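Local coordinates for monosaccharide ABC transporter substrate-binding protein, CUT2 family (Acidothermus cellulolyticus, PDB 4RU1) that probably serves as the sugar-binding component of an ABC transporter and binds myo-inositol between its two lobes, at residues A[118-123]-A[265-270]. Sequence-based numbering, arbitrary orientation.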
# COMPACT_ATOMS: atom_id res chain seq x y z
N GLY A 118 -8.90 -14.17 -12.67
CA GLY A 118 -10.33 -14.46 -12.40
C GLY A 118 -10.94 -13.76 -11.20
O GLY A 118 -12.07 -13.93 -10.89
N ALA A 119 -10.09 -13.07 -10.44
CA ALA A 119 -10.59 -12.14 -9.45
C ALA A 119 -11.66 -11.19 -10.09
O ALA A 119 -11.52 -10.76 -11.22
CB ALA A 119 -9.49 -11.37 -8.80
N LEU A 120 -12.70 -10.91 -9.29
CA LEU A 120 -13.90 -10.20 -9.81
C LEU A 120 -13.66 -8.70 -9.85
O LEU A 120 -14.28 -8.01 -10.65
CB LEU A 120 -15.14 -10.41 -8.93
CG LEU A 120 -15.61 -11.83 -8.72
CD1 LEU A 120 -16.69 -11.98 -7.65
CD2 LEU A 120 -16.05 -12.36 -10.06
N MET A 121 -12.89 -8.19 -8.91
CA MET A 121 -12.79 -6.74 -8.69
C MET A 121 -11.40 -6.42 -8.09
O MET A 121 -10.69 -7.33 -7.61
CB MET A 121 -13.80 -6.32 -7.68
CG MET A 121 -15.28 -6.39 -8.00
SD MET A 121 -16.47 -5.96 -6.73
CE MET A 121 -17.08 -7.61 -6.21
N TYR A 122 -11.03 -5.16 -8.07
CA TYR A 122 -9.80 -4.74 -7.46
C TYR A 122 -9.98 -3.40 -6.82
O TYR A 122 -10.62 -2.53 -7.44
CB TYR A 122 -8.67 -4.55 -8.47
CG TYR A 122 -7.29 -4.22 -7.88
CD1 TYR A 122 -6.37 -5.17 -7.51
CD2 TYR A 122 -6.91 -2.89 -7.73
CE1 TYR A 122 -5.15 -4.83 -6.93
CE2 TYR A 122 -5.66 -2.52 -7.13
CZ TYR A 122 -4.78 -3.54 -6.78
OH TYR A 122 -3.53 -3.25 -6.29
N PHE A 123 -9.46 -3.19 -5.62
CA PHE A 123 -9.49 -1.88 -4.87
C PHE A 123 -8.08 -1.45 -4.50
O PHE A 123 -7.35 -2.18 -3.79
CB PHE A 123 -10.35 -2.02 -3.58
CG PHE A 123 -11.78 -2.39 -3.89
CD1 PHE A 123 -12.10 -3.69 -4.06
CD2 PHE A 123 -12.73 -1.41 -4.20
CE1 PHE A 123 -13.40 -4.05 -4.44
CE2 PHE A 123 -14.02 -1.75 -4.57
CZ PHE A 123 -14.33 -3.09 -4.68
N TRP A 265 -19.63 -8.87 -0.01
CA TRP A 265 -20.99 -8.98 0.55
C TRP A 265 -22.00 -8.60 -0.55
O TRP A 265 -22.99 -9.31 -0.73
CB TRP A 265 -21.17 -8.17 1.84
CG TRP A 265 -22.60 -8.04 2.35
CD1 TRP A 265 -23.18 -8.80 3.33
CD2 TRP A 265 -23.58 -7.09 1.91
NE1 TRP A 265 -24.49 -8.35 3.56
CE2 TRP A 265 -24.75 -7.33 2.66
CE3 TRP A 265 -23.58 -6.07 0.94
CZ2 TRP A 265 -25.90 -6.58 2.49
CZ3 TRP A 265 -24.73 -5.32 0.77
CH2 TRP A 265 -25.88 -5.60 1.51
N LEU A 266 -21.78 -7.54 -1.31
CA LEU A 266 -22.65 -7.21 -2.42
C LEU A 266 -22.72 -8.28 -3.52
O LEU A 266 -23.80 -8.61 -4.08
CB LEU A 266 -22.17 -5.88 -3.07
CG LEU A 266 -22.56 -4.55 -2.46
CD1 LEU A 266 -21.71 -3.41 -3.06
CD2 LEU A 266 -24.05 -4.28 -2.75
N TYR A 267 -21.60 -8.88 -3.84
CA TYR A 267 -21.57 -9.95 -4.84
C TYR A 267 -22.37 -11.17 -4.36
O TYR A 267 -23.10 -11.75 -5.12
CB TYR A 267 -20.14 -10.39 -5.17
CG TYR A 267 -20.09 -11.38 -6.28
CD1 TYR A 267 -20.24 -10.99 -7.60
CD2 TYR A 267 -19.86 -12.71 -6.02
CE1 TYR A 267 -20.19 -11.90 -8.65
CE2 TYR A 267 -19.80 -13.64 -7.08
CZ TYR A 267 -19.96 -13.22 -8.38
OH TYR A 267 -19.87 -14.15 -9.47
N ILE A 268 -22.10 -11.60 -3.12
CA ILE A 268 -22.68 -12.85 -2.63
C ILE A 268 -24.18 -12.65 -2.42
O ILE A 268 -24.98 -13.53 -2.77
CB ILE A 268 -21.95 -13.29 -1.34
CG1 ILE A 268 -20.54 -13.77 -1.61
CG2 ILE A 268 -22.72 -14.40 -0.59
CD1 ILE A 268 -19.67 -13.73 -0.36
N THR A 269 -24.60 -11.50 -1.93
CA THR A 269 -26.03 -11.31 -1.62
C THR A 269 -26.87 -10.90 -2.83
O THR A 269 -28.03 -11.19 -2.87
CB THR A 269 -26.21 -10.30 -0.50
OG1 THR A 269 -25.67 -9.06 -0.93
CG2 THR A 269 -25.48 -10.70 0.72
N ASN A 270 -26.30 -10.15 -3.77
CA ASN A 270 -27.08 -9.58 -4.90
C ASN A 270 -26.41 -9.70 -6.26
O ASN A 270 -26.93 -9.17 -7.26
CB ASN A 270 -27.52 -8.13 -4.60
CG ASN A 270 -28.78 -7.73 -5.36
OD1 ASN A 270 -29.72 -8.46 -5.45
ND2 ASN A 270 -28.75 -6.59 -5.98
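Leu120 sets one methyl squarely on the ring of Tyr267. Its CD1 lies 3.4 Å from the ring centroid, only 4° off the ring normal. All six ring carbons are about equally far from it, the nearest approach being 3.6 Å from CD1 to CE2 of Tyr267. This is a CH-pi contact over the face. The two side chains meet at about a right angle. The methyl comes first, with the CG-CD1 bond slanting onto the ring. Tyr267 has CG anti to its backbone N (chi1 -174°), which sends the ring toward Leu120; chi2 of 77° turns its face to the methyl. Met121 reaches the base of the same side chain: its CE is 4.3 Å from Tyr267 CB, a looser apolar touch. Met121 also lies on Ser263, one turn earlier in the helix, and on Val105 of the neighbouring strand.

The contact joins the loop leading into strand 121-124, and Met121, to helix 253-270, which packs against the parallel sheet of one lobe of this periplasmic binding protein fold. Leu120 also rests on Pro103. With an alanine at Tyr267, Leu120 CD1 would probably lose the face it lies on, and a gap would open in front of it. Between these segments the chemistry is wholly apolar, so the contact rests on van der Waals and CH-pi attraction and depends on fit, not on directional polar bonds.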